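Local coordinates for 3-hydroxyisobutyrate dehydrogenase family protein (Geobacter sulfurreducens, PDB 3PDU) that binds NADP and, as a beta-hydroxyacid dehydrogenase family member with succinic semialdehyde reductase activity, probably interconverts succinic semialdehyde and gamma-hydroxybutyrate, at residues A[18-23]-A[152-157]; A[27-32]-A[43-48]; A[59-64]-A[89-94]. All blocks are in the same frame, centred on the assembly; numbering follows the deposited sequence.

Interaction 1: A[18-23]-A[152-157]; sequences ANLVRA and AALGKK
Leu20, on helix 13-23, reaches across to Ala153 and Leu154 at the end of helix 148-154. CB rests on Val27 CG2 of the neighbouring strand 27-30. The first torsion sets CG anti to the carbonyl carbon (chi1 -63°), and from there CG lies 4.1 Å from Leu154 CD2. At the fork the branches part. CD2 packs on Leu154 CD2 at 4.0 Å and on Ala153 CB at 4.1 Å, while CD1 turns to the sheet and meets Ile62 CD1. The two leucine chains cross at a slant, methyl branch against methyl branch. One turn further along helix 13-23, Ala23 CB sits 3.9 Å from Ala153 CB, small groups that let the helices come close.

Asn19 takes the polar side. Its CB lies 3.7 Å from Ala153 O without bonding to it, and its ND2 donates to a water at 3.0 Å, which in turn donates to Leu154 O, also at 3.0 Å. ND2 has a second, weak partner in Glu129 O. Helix 13-23 follows what is probably a Rossmann-type glycine-rich turn, and the contact joins it to helix 148-154 on one face of the sheet of the NAD-binding domain.

No direct hydrogen bond joins the two segments: the leucines meet above the sheet, the alanine methyls nearer the surface, and a single water bridges the segments on the polar side, so shape rather than directed bonding sets the fit.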
loop_
_atom_site.group_PDB
_atom_site.type_symbol
_atom_site.label_atom_id
_atom_site.label_comp_id
_atom_site.label_asym_id
_atom_site.label_seq_id
_atom_site.Cartn_x
_atom_site.Cartn_y
_atom_site.Cartn_z
ATOM N N ALA A 18 32.803 2.091 -24.333
ATOM C CA ALA A 18 33.658 1.090 -24.975
ATOM C C ALA A 18 33.129 0.707 -26.361
ATOM O O ALA A 18 33.906 0.485 -27.293
ATOM C CB ALA A 18 33.786 -0.149 -24.094
ATOM N N ASN A 19 31.806 0.610 -26.489
ATOM C CA ASN A 19 31.201 0.350 -27.789
ATOM C C ASN A 19 31.535 1.421 -28.834
ATOM O O ASN A 19 31.748 1.106 -30.001
ATOM C CB ASN A 19 29.686 0.188 -27.657
ATOM C CG ASN A 19 29.300 -1.186 -27.175
ATOM O OD1 ASN A 19 30.105 -2.112 -27.239
ATOM N ND2 ASN A 19 28.068 -1.336 -26.695
ATOM N N LEU A 20 31.578 2.685 -28.417
ATOM C CA LEU A 20 31.914 3.763 -29.343
ATOM C C LEU A 20 33.371 3.653 -29.776
ATOM O O LEU A 20 33.696 3.808 -30.952
ATOM C CB LEU A 20 31.656 5.129 -28.705
ATOM C CG LEU A 20 30.196 5.436 -28.342
ATOM C CD1 LEU A 20 30.060 6.827 -27.727
ATOM C CD2 LEU A 20 29.304 5.318 -29.576
ATOM N N VAL A 21 34.258 3.384 -28.825
ATOM C CA VAL A 21 35.672 3.199 -29.166
ATOM C C VAL A 21 35.849 2.035 -30.125
ATOM O O VAL A 21 36.530 2.157 -31.146
ATOM C CB VAL A 21 36.551 2.988 -27.914
ATOM C CG1 VAL A 21 38.005 2.684 -28.329
ATOM C CG2 VAL A 21 36.487 4.224 -27.026
ATOM N N ARG A 22 35.209 0.910 -29.823
ATOM C CA ARG A 22 35.358 -0.269 -30.675
ATOM C C ARG A 22 34.742 -0.081 -32.063
ATOM O O ARG A 22 35.205 -0.687 -33.033
ATOM C CB ARG A 22 34.786 -1.522 -30.004
ATOM C CG ARG A 22 35.557 -1.967 -28.772
ATOM C CD ARG A 22 35.162 -3.376 -28.368
ATOM N NE ARG A 22 35.310 -3.591 -26.933
ATOM C CZ ARG A 22 34.313 -3.502 -26.059
ATOM N NH1 ARG A 22 33.084 -3.204 -26.476
ATOM N NH2 ARG A 22 34.548 -3.715 -24.768
ATOM N N ALA A 23 33.711 0.756 -32.157
ATOM C CA ALA A 23 33.101 1.070 -33.450
ATOM C C ALA A 23 34.015 1.970 -34.286
ATOM O O ALA A 23 33.813 2.133 -35.488
ATOM C CB ALA A 23 31.740 1.724 -33.255
ATOM N N ALA A 152 23.730 3.681 -33.405
ATOM C CA ALA A 152 23.781 2.334 -33.970
ATOM C C ALA A 152 24.803 1.432 -33.257
ATOM O O ALA A 152 24.637 0.218 -33.200
ATOM C CB ALA A 152 24.052 2.384 -35.475
ATOM N N ALA A 153 25.859 2.031 -32.713
ATOM C CA ALA A 153 26.828 1.286 -31.912
ATOM C C ALA A 153 26.287 0.996 -30.512
ATOM O O ALA A 153 26.742 0.068 -29.834
ATOM C CB ALA A 153 28.140 2.064 -31.811
ATOM N N LEU A 154 25.318 1.786 -30.072
ATOM C CA LEU A 154 24.828 1.661 -28.698
ATOM C C LEU A 154 23.551 0.848 -28.548
ATOM O O LEU A 154 23.348 0.184 -27.525
ATOM C CB LEU A 154 24.595 3.046 -28.098
ATOM C CG LEU A 154 25.808 3.967 -27.946
ATOM C CD1 LEU A 154 25.343 5.294 -27.372
ATOM C CD2 LEU A 154 26.868 3.347 -27.050
ATOM N N GLY A 155 22.682 0.907 -29.550
ATOM C CA GLY A 155 21.342 0.373 -29.397
ATOM C C GLY A 155 20.854 -0.408 -30.592
ATOM O O GLY A 155 21.456 -0.344 -31.664
ATOM N N LYS A 156 19.764 -1.150 -30.407
ATOM C CA LYS A 156 19.131 -1.883 -31.512
ATOM C C LYS A 156 17.900 -1.139 -32.013
ATOM O O LYS A 156 17.349 -1.462 -33.064
ATOM C CB LYS A 156 18.685 -3.265 -31.041
ATOM C CG LYS A 156 17.576 -3.200 -29.981
ATOM C CD LYS A 156 17.194 -4.597 -29.521
ATOM C CE LYS A 156 16.018 -4.572 -28.560
ATOM N NZ LYS A 156 15.695 -5.940 -28.091
ATOM N N LYS A 157 17.448 -0.157 -31.247
ATOM C CA LYS A 157 16.204 0.532 -31.576
ATOM C C LYS A 157 16.275 1.950 -31.033
ATOM O O LYS A 157 16.681 2.173 -29.888
ATOM C CB LYS A 157 15.016 -0.225 -30.970
ATOM C CG LYS A 157 13.645 0.384 -31.219
ATOM C CD LYS A 157 12.565 -0.444 -30.498
ATOM C CE LYS A 157 11.167 0.117 -30.720
ATOM N NZ LYS A 157 10.744 -0.027 -32.146
HETATM O O HOH W 1 25.707 0.231 -25.656
#

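Interaction 2: A[27-32]-A[43-48]; sequences VTVWNR and LGARQA. With NAP (NADP nicotinamide-adenine-dinucleotide phosphate), chain I.
Strands 27-30 and 46-47 are the two strands of a beta-alpha-beta unit, with helix 38-43 between them, and they pair in parallel: Thr28 lies beside Arg46, and Val29 beside Gln47. Arg46 N donates to Val27 O at 2.9 Å. Val29 N then bonds to Arg46 O at 2.8 Å, and Ala48 N closes the ladder on Val29 O. On the Thr28 face, Thr28 CG2 presses on Ala48 CB at 3.6 Å, while Thr28 and Arg46 run side by side in the same direction. On the other face Val29 CG1 packs against Ala45 CB.

Gly44, with positive phi, ends helix 38-43 in a Schellman motif and turns the chain into the edge strand 46-47. This is the outer flank of the Rossmann-type sheet, and the end of strand 27-30 carries the residues that hold the adenosine half of NADP. Trp30 meets Ala48 O with its ring edge, in plane, at CD1. Asn31, its CG anti to the backbone N (chi1 -167°), works with both ends of its amide: OD1 takes the ribose hydroxyl O3B at 2.8 Å as well as Leu9 N, and ND2 gives to phosphate oxygen O3X at 2.8 Å and to Asn33 O. Together with Arg32 it engages all three terminal oxygens of the 2'-phosphate, consistent with use of NADP. With an alanine here, O3B and O3X would probably each lose a protein partner, and Leu9 N would be left without its acceptor. Arg32 bends at chi3, bringing NE to O1X at 2.9 Å and NH2 to O2X at 3.0 Å, while one guanidinium face lies over adenine C5A.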
loop_
_atom_site.group_PDB
_atom_site.type_symbol
_atom_site.label_atom_id
_atom_site.label_comp_id
_atom_site.label_asym_id
_atom_site.label_seq_id
_atom_site.Cartn_x
_atom_site.Cartn_y
_atom_site.Cartn_z
ATOM N N VAL A 27 37.006 9.068 -29.195
ATOM C CA VAL A 27 36.231 9.266 -27.969
ATOM C C VAL A 27 37.091 9.870 -26.856
ATOM O O VAL A 27 38.199 9.403 -26.593
ATOM C CB VAL A 27 35.585 7.936 -27.460
ATOM C CG1 VAL A 27 34.714 8.187 -26.229
ATOM C CG2 VAL A 27 34.747 7.273 -28.567
ATOM N N THR A 28 36.566 10.911 -26.215
ATOM C CA THR A 28 37.183 11.494 -25.032
ATOM C C THR A 28 36.300 11.203 -23.819
ATOM O O THR A 28 35.099 11.460 -23.854
ATOM C CB THR A 28 37.327 13.006 -25.204
ATOM O OG1 THR A 28 38.145 13.272 -26.345
ATOM C CG2 THR A 28 37.985 13.634 -23.977
ATOM N N VAL A 29 36.886 10.673 -22.745
ATOM C CA VAL A 29 36.091 10.274 -21.585
ATOM C C VAL A 29 36.435 11.056 -20.321
ATOM O O VAL A 29 37.548 11.564 -20.154
ATOM C CB VAL A 29 36.225 8.755 -21.271
ATOM C CG1 VAL A 29 35.799 7.917 -22.469
ATOM C CG2 VAL A 29 37.668 8.409 -20.864
ATOM N N TRP A 30 35.450 11.145 -19.437
ATOM C CA TRP A 30 35.647 11.689 -18.102
ATOM C C TRP A 30 34.759 10.934 -17.124
ATOM O O TRP A 30 33.662 10.488 -17.477
ATOM C CB TRP A 30 35.327 13.191 -18.067
ATOM C CG TRP A 30 35.322 13.774 -16.675
ATOM C CD1 TRP A 30 36.386 14.297 -16.004
ATOM C CD2 TRP A 30 34.194 13.878 -15.785
ATOM N NE1 TRP A 30 35.992 14.720 -14.744
ATOM C CE2 TRP A 30 34.654 14.475 -14.590
ATOM C CE3 TRP A 30 32.842 13.522 -15.885
ATOM C CZ2 TRP A 30 33.810 14.730 -13.503
ATOM C CZ3 TRP A 30 32.000 13.778 -14.796
ATOM C CH2 TRP A 30 32.491 14.376 -13.626
ATOM N N ASN A 31 35.252 10.765 -15.903
ATOM C CA ASN A 31 34.460 10.221 -14.806
ATOM C C ASN A 31 34.905 10.884 -13.517
ATOM O O ASN A 31 36.101 11.101 -13.317
ATOM C CB ASN A 31 34.648 8.705 -14.675
ATOM C CG ASN A 31 33.610 8.061 -13.756
ATOM O OD1 ASN A 31 32.423 8.056 -14.071
ATOM N ND2 ASN A 31 34.057 7.501 -12.629
ATOM N N ARG A 32 33.953 11.201 -12.641
ATOM C CA ARG A 32 34.284 11.797 -11.345
ATOM C C ARG A 32 35.431 11.051 -10.651
ATOM O O ARG A 32 36.419 11.659 -10.246
ATOM C CB ARG A 32 33.044 11.849 -10.456
ATOM C CG ARG A 32 33.305 12.334 -9.033
ATOM C CD ARG A 32 31.990 12.391 -8.255
ATOM N NE ARG A 32 31.336 11.083 -8.182
ATOM C CZ ARG A 32 30.272 10.828 -7.425
ATOM N NH1 ARG A 32 29.746 11.790 -6.669
ATOM N NH2 ARG A 32 29.745 9.612 -7.402
ATOM N N LEU A 43 41.792 1.128 -24.247
ATOM C CA LEU A 43 41.096 0.702 -25.464
ATOM C C LEU A 43 41.306 1.716 -26.576
ATOM O O LEU A 43 41.123 1.410 -27.749
ATOM C CB LEU A 43 39.586 0.562 -25.214
ATOM C CG LEU A 43 38.986 -0.767 -24.760
ATOM C CD1 LEU A 43 37.471 -0.610 -24.600
ATOM C CD2 LEU A 43 39.306 -1.899 -25.739
ATOM N N GLY A 44 41.671 2.937 -26.202
ATOM C CA GLY A 44 41.952 3.957 -27.190
ATOM C C GLY A 44 41.251 5.286 -26.972
ATOM O O GLY A 44 41.415 6.199 -27.777
ATOM N N ALA A 45 40.473 5.420 -25.901
ATOM C CA ALA A 45 39.884 6.725 -25.611
ATOM C C ALA A 45 40.939 7.695 -25.061
ATOM O O ALA A 45 41.977 7.268 -24.557
ATOM C CB ALA A 45 38.697 6.585 -24.633
ATOM N N ARG A 46 40.677 8.998 -25.166
ATOM C CA ARG A 46 41.502 10.004 -24.484
ATOM C C ARG A 46 40.845 10.398 -23.170
ATOM O O ARG A 46 39.633 10.534 -23.109
ATOM C CB ARG A 46 41.617 11.270 -25.330
ATOM C CG ARG A 46 42.671 11.242 -26.421
ATOM C CD ARG A 46 42.792 12.625 -27.049
ATOM N NE ARG A 46 42.342 13.669 -26.127
ATOM C CZ ARG A 46 43.121 14.278 -25.236
ATOM N NH1 ARG A 46 44.405 13.956 -25.138
ATOM N NH2 ARG A 46 42.613 15.212 -24.441
ATOM N N GLN A 47 41.638 10.603 -22.121
ATOM C CA GLN A 47 41.079 11.037 -20.842
ATOM C C GLN A 47 41.084 12.559 -20.756
ATOM O O GLN A 47 42.063 13.196 -21.133
ATOM C CB GLN A 47 41.880 10.457 -19.674
ATOM C CG GLN A 47 41.278 10.764 -18.302
ATOM C CD GLN A 47 42.066 10.129 -17.186
ATOM O OE1 GLN A 47 43.062 9.438 -17.430
ATOM N NE2 GLN A 47 41.637 10.358 -15.949
ATOM N N ALA A 48 39.995 13.134 -20.249
ATOM C CA ALA A 48 39.923 14.582 -20.011
ATOM C C ALA A 48 39.785 14.885 -18.526
ATOM O O ALA A 48 39.423 14.016 -17.743
ATOM C CB ALA A 48 38.756 15.198 -20.789
HETATM P PA NAP I . 26.310 3.560 -11.747
HETATM O O1A NAP I . 25.926 3.736 -10.336
HETATM O O2A NAP I . 27.154 2.378 -11.992
HETATM O O5B NAP I . 27.010 4.869 -12.330
HETATM C C5B NAP I . 26.617 6.181 -12.020
HETATM C C4B NAP I . 27.584 7.131 -12.725
HETATM O O4B NAP I . 27.270 8.466 -12.351
HETATM C C3B NAP I . 29.049 6.908 -12.324
HETATM O O3B NAP I . 29.857 7.255 -13.435
HETATM C C2B NAP I . 29.260 7.941 -11.229
HETATM O O2B NAP I . 30.570 8.427 -11.075
HETATM C C1B NAP I . 28.400 9.063 -11.772
HETATM N N9A NAP I . 27.996 10.023 -10.739
HETATM C C8A NAP I . 27.151 9.831 -9.679
HETATM N N7A NAP I . 27.069 11.009 -9.006
HETATM C C5A NAP I . 27.827 11.932 -9.632
HETATM C C6A NAP I . 28.082 13.272 -9.376
HETATM N N6A NAP I . 27.513 13.884 -8.331
HETATM N N1A NAP I . 28.931 13.953 -10.216
HETATM C C2A NAP I . 29.510 13.324 -11.302
HETATM N N3A NAP I . 29.249 11.993 -11.549
HETATM C C4A NAP I . 28.421 11.316 -10.722
HETATM O O3 NAP I . 24.925 3.520 -12.550
HETATM P PN NAP I . 24.491 2.931 -13.973
HETATM O O1N NAP I . 23.821 1.640 -13.737
HETATM O O2N NAP I . 25.621 3.099 -14.922
HETATM O O5D NAP I . 23.347 4.015 -14.287
HETATM C C5D NAP I . 23.589 5.231 -14.961
HETATM C C4D NAP I . 22.227 5.758 -15.394
HETATM O O4D NAP I . 21.632 4.844 -16.295
HETATM C C3D NAP I . 21.271 5.843 -14.208
HETATM O O3D NAP I . 20.398 6.939 -14.435
HETATM C C2D NAP I . 20.464 4.564 -14.284
HETATM O O2D NAP I . 19.183 4.684 -13.681
HETATM C C1D NAP I . 20.377 4.432 -15.800
HETATM N N1N NAP I . 20.124 3.089 -16.321
HETATM C C2N NAP I . 20.721 1.991 -15.767
HETATM C C3N NAP I . 20.481 0.722 -16.305
HETATM C C7N NAP I . 21.149 -0.509 -15.736
HETATM O O7N NAP I . 20.598 -1.752 -16.045
HETATM N N7N NAP I . 22.218 -0.430 -14.939
HETATM C C4N NAP I . 19.640 0.598 -17.409
HETATM C C5N NAP I . 19.052 1.726 -17.982
HETATM C C6N NAP I . 19.316 2.975 -17.432
HETATM P P2B NAP I . 31.569 7.738 -10.016
HETATM O O1X NAP I . 32.533 8.824 -9.639
HETATM O O2X NAP I . 30.771 7.233 -8.832
HETATM O O3X NAP I . 32.266 6.578 -10.664
HETATM O O HOH W 2 38.614 6.634 -29.317
#

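Interaction 3: A[59-64]-A[89-94]; sequences DITIAM and RGYIDM. With NAP (NADP nicotinamide-adenine-dinucleotide phosphate), chain I.
Strands 60-63 and 90-93 run parallel, their axes 4.7 Å apart and 18° from alignment, joined by five backbone hydrogen bonds from Gly90 N to Asp59 O at one end to Met94 N to Ala63 O at the other. Gly90 O is gripped twice, by Thr61 N and by a water 3.0 Å away that accepts in turn from Thr61 OG1.

On one face the isoleucines mesh. Ile60 CG2 touches Ile92 CD1 at 3.7 Å, at a slant, whereas Ile62 and Ile92 lie alongside each other. Further on, Ile62 CG2 meets Met94 SD at 3.5 Å. Leu20 and Met16 of helix 13-23 pack on this face.

The opposite face carries Thr61, Ala63, Tyr91 and Asp93. With CG of Tyr91 anti to its amide nitrogen (chi1 -173°), the ring leans back over the neighbouring strand: CD1 comes beside Thr61 CG2, and OH stands just 3.1 Å from Ala63 CB, a tight fit. Asp93 OD1 also approaches Ala63 CB, but its hydrogen bond goes to Ser95 OG.

At the carboxyl ends Met64 folds at chi2, setting SD 3.3 Å from Met94 O and CE 3.2 Å from O4D of the nicotinamide ribose. Central parallel strands linked by a beta-alpha-beta crossover through helix 68-76, with the dinucleotide at their carboxyl ends, are typical of the Rossmann fold, here that of the NADP-binding domain.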
loop_
_atom_site.group_PDB
_atom_site.type_symbol
_atom_site.label_atom_id
_atom_site.label_comp_id
_atom_site.label_asym_id
_atom_site.label_seq_id
_atom_site.Cartn_x
_atom_site.Cartn_y
_atom_site.Cartn_z
ATOM N N ASP A 59 32.430 17.233 -30.657
ATOM C CA ASP A 59 31.239 17.632 -31.410
ATOM C C ASP A 59 29.960 17.145 -30.747
ATOM O O ASP A 59 28.933 17.817 -30.795
ATOM C CB ASP A 59 31.300 17.111 -32.851
ATOM C CG ASP A 59 32.438 17.720 -33.629
ATOM O OD1 ASP A 59 32.496 18.968 -33.730
ATOM O OD2 ASP A 59 33.285 16.955 -34.121
ATOM N N ILE A 60 30.023 15.960 -30.150
ATOM C CA ILE A 60 28.861 15.382 -29.491
ATOM C C ILE A 60 29.315 14.702 -28.217
ATOM O O ILE A 60 30.159 13.799 -28.254
ATOM C CB ILE A 60 28.152 14.330 -30.381
ATOM C CG1 ILE A 60 27.667 14.961 -31.696
ATOM C CG2 ILE A 60 26.997 13.672 -29.622
ATOM C CD1 ILE A 60 26.932 13.977 -32.596
ATOM N N THR A 61 28.774 15.146 -27.092
ATOM C CA THR A 61 29.113 14.551 -25.812
ATOM C C THR A 61 27.898 13.875 -25.215
ATOM O O THR A 61 26.813 14.462 -25.133
ATOM C CB THR A 61 29.630 15.599 -24.821
ATOM O OG1 THR A 61 30.855 16.150 -25.319
ATOM C CG2 THR A 61 29.864 14.961 -23.434
ATOM N N ILE A 62 28.094 12.629 -24.809
ATOM C CA ILE A 62 27.052 11.826 -24.185
ATOM C C ILE A 62 27.321 11.724 -22.685
ATOM O O ILE A 62 28.484 11.654 -22.266
ATOM C CB ILE A 62 27.063 10.422 -24.794
ATOM C CG1 ILE A 62 26.606 10.477 -26.255
ATOM C CG2 ILE A 62 26.194 9.468 -23.997
ATOM C CD1 ILE A 62 26.726 9.123 -26.967
ATOM N N ALA A 63 26.262 11.743 -21.877
ATOM C CA ALA A 63 26.404 11.563 -20.433
ATOM C C ALA A 63 25.560 10.382 -19.937
ATOM O O ALA A 63 24.452 10.147 -20.406
ATOM C CB ALA A 63 26.024 12.854 -19.684
ATOM N N MET A 64 26.095 9.624 -18.988
ATOM C CA MET A 64 25.360 8.481 -18.448
ATOM C C MET A 64 25.564 8.467 -16.937
ATOM O O MET A 64 26.427 7.761 -16.424
ATOM C CB MET A 64 25.845 7.177 -19.084
ATOM C CG MET A 64 24.940 5.981 -18.817
ATOM S SD MET A 64 23.246 6.356 -19.306
ATOM C CE MET A 64 22.509 4.734 -19.349
ATOM N N ARG A 89 27.763 22.628 -30.664
ATOM C CA ARG A 89 28.174 21.309 -30.183
ATOM C C ARG A 89 27.031 20.673 -29.385
ATOM O O ARG A 89 26.240 21.374 -28.752
ATOM C CB ARG A 89 29.463 21.395 -29.360
ATOM C CG ARG A 89 30.662 21.859 -30.187
ATOM C CD ARG A 89 31.936 21.818 -29.376
ATOM N NE ARG A 89 31.958 22.829 -28.322
ATOM C CZ ARG A 89 32.183 24.125 -28.532
ATOM N NH1 ARG A 89 32.377 24.582 -29.765
ATOM N NH2 ARG A 89 32.200 24.965 -27.513
ATOM N N GLY A 90 26.940 19.350 -29.425
ATOM C CA GLY A 90 25.789 18.671 -28.850
ATOM C C GLY A 90 26.031 18.021 -27.500
ATOM O O GLY A 90 27.128 17.537 -27.209
ATOM N N TYR A 91 24.986 17.980 -26.686
ATOM C CA TYR A 91 25.033 17.278 -25.413
ATOM C C TYR A 91 23.848 16.329 -25.374
ATOM O O TYR A 91 22.710 16.759 -25.543
ATOM C CB TYR A 91 24.962 18.284 -24.253
ATOM C CG TYR A 91 25.176 17.665 -22.889
ATOM C CD1 TYR A 91 26.343 16.984 -22.600
ATOM C CD2 TYR A 91 24.208 17.768 -21.888
ATOM C CE1 TYR A 91 26.556 16.417 -21.360
ATOM C CE2 TYR A 91 24.414 17.202 -20.630
ATOM C CZ TYR A 91 25.596 16.526 -20.380
ATOM O OH TYR A 91 25.837 15.950 -19.151
ATOM N N ILE A 92 24.119 15.034 -25.222
ATOM C CA ILE A 92 23.070 14.026 -25.199
ATOM C C ILE A 92 23.087 13.362 -23.837
ATOM O O ILE A 92 23.985 12.583 -23.531
ATOM C CB ILE A 92 23.278 12.948 -26.290
ATOM C CG1 ILE A 92 23.317 13.596 -27.682
ATOM C CG2 ILE A 92 22.196 11.876 -26.208
ATOM C CD1 ILE A 92 23.557 12.621 -28.819
ATOM N N ASP A 93 22.108 13.685 -23.006
ATOM C CA ASP A 93 22.085 13.126 -21.660
ATOM C C ASP A 93 21.239 11.871 -21.664
ATOM O O ASP A 93 20.025 11.916 -21.887
ATOM C CB ASP A 93 21.569 14.159 -20.645
ATOM C CG ASP A 93 21.907 13.783 -19.194
ATOM O OD1 ASP A 93 22.351 12.642 -18.950
ATOM O OD2 ASP A 93 21.726 14.632 -18.298
ATOM N N MET A 94 21.891 10.739 -21.444
ATOM C CA MET A 94 21.216 9.449 -21.491
ATOM C C MET A 94 20.899 8.928 -20.091
ATOM O O MET A 94 20.391 7.813 -19.933
ATOM C CB MET A 94 22.067 8.452 -22.284
ATOM C CG MET A 94 22.324 8.954 -23.712
ATOM S SD MET A 94 23.183 7.780 -24.792
ATOM C CE MET A 94 21.835 6.746 -25.342
HETATM P PA NAP I . 26.310 3.560 -11.747
HETATM O O1A NAP I . 25.926 3.736 -10.336
HETATM O O2A NAP I . 27.154 2.378 -11.992
HETATM O O5B NAP I . 27.010 4.869 -12.330
HETATM C C5B NAP I . 26.617 6.181 -12.020
HETATM C C4B NAP I . 27.584 7.131 -12.725
HETATM O O4B NAP I . 27.270 8.466 -12.351
HETATM C C3B NAP I . 29.049 6.908 -12.324
HETATM O O3B NAP I . 29.857 7.255 -13.435
HETATM C C2B NAP I . 29.260 7.941 -11.229
HETATM O O2B NAP I . 30.570 8.427 -11.075
HETATM C C1B NAP I . 28.400 9.063 -11.772
HETATM N N9A NAP I . 27.996 10.023 -10.739
HETATM C C8A NAP I . 27.151 9.831 -9.679
HETATM N N7A NAP I . 27.069 11.009 -9.006
HETATM C C5A NAP I . 27.827 11.932 -9.632
HETATM C C6A NAP I . 28.082 13.272 -9.376
HETATM N N6A NAP I . 27.513 13.884 -8.331
HETATM N N1A NAP I . 28.931 13.953 -10.216
HETATM C C2A NAP I . 29.510 13.324 -11.302
HETATM N N3A NAP I . 29.249 11.993 -11.549
HETATM C C4A NAP I . 28.421 11.316 -10.722
HETATM O O3 NAP I . 24.925 3.520 -12.550
HETATM P PN NAP I . 24.491 2.931 -13.973
HETATM O O1N NAP I . 23.821 1.640 -13.737
HETATM O O2N NAP I . 25.621 3.099 -14.922
HETATM O O5D NAP I . 23.347 4.015 -14.287
HETATM C C5D NAP I . 23.589 5.231 -14.961
HETATM C C4D NAP I . 22.227 5.758 -15.394
HETATM O O4D NAP I . 21.632 4.844 -16.295
HETATM C C3D NAP I . 21.271 5.843 -14.208
HETATM O O3D NAP I . 20.398 6.939 -14.435
HETATM C C2D NAP I . 20.464 4.564 -14.284
HETATM O O2D NAP I . 19.183 4.684 -13.681
HETATM C C1D NAP I . 20.377 4.432 -15.800
HETATM N N1N NAP I . 20.124 3.089 -16.321
HETATM C C2N NAP I . 20.721 1.991 -15.767
HETATM C C3N NAP I . 20.481 0.722 -16.305
HETATM C C7N NAP I . 21.149 -0.509 -15.736
HETATM O O7N NAP I . 20.598 -1.752 -16.045
HETATM N N7N NAP I . 22.218 -0.430 -14.939
HETATM C C4N NAP I . 19.640 0.598 -17.409
HETATM C C5N NAP I . 19.052 1.726 -17.982
HETATM C C6N NAP I . 19.316 2.975 -17.432
HETATM P P2B NAP I . 31.569 7.738 -10.016
HETATM O O1X NAP I . 32.533 8.824 -9.639
HETATM O O2X NAP I . 30.771 7.233 -8.832
HETATM O O3X NAP I . 32.266 6.578 -10.664
HETATM O O HOH W 3 30.022 18.219 -26.855
#

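Overall arrangement
Interaction 3 is the most buried of the three, a full parallel ladder inside the sheet, while interaction 2 pairs the edge strand 46-47 with its inner neighbour 27-30 by a shorter ladder. Both reach NADP, but differently: residues 59-64 offer a methionine methyl to the nicotinamide ribose, whereas residues 27-32 answer the adenosine ribose and its phosphate with charge and hydrogen bonds. Interaction 1 lies over one face of this sheet, only partly buried, and has neither ladder nor cofactor contact. Its two helices tie the set together: Val21 packs on Val27 and Leu43, and Leu154 touches Ile62 and Met94. Interactions 2 and 3 do not touch directly.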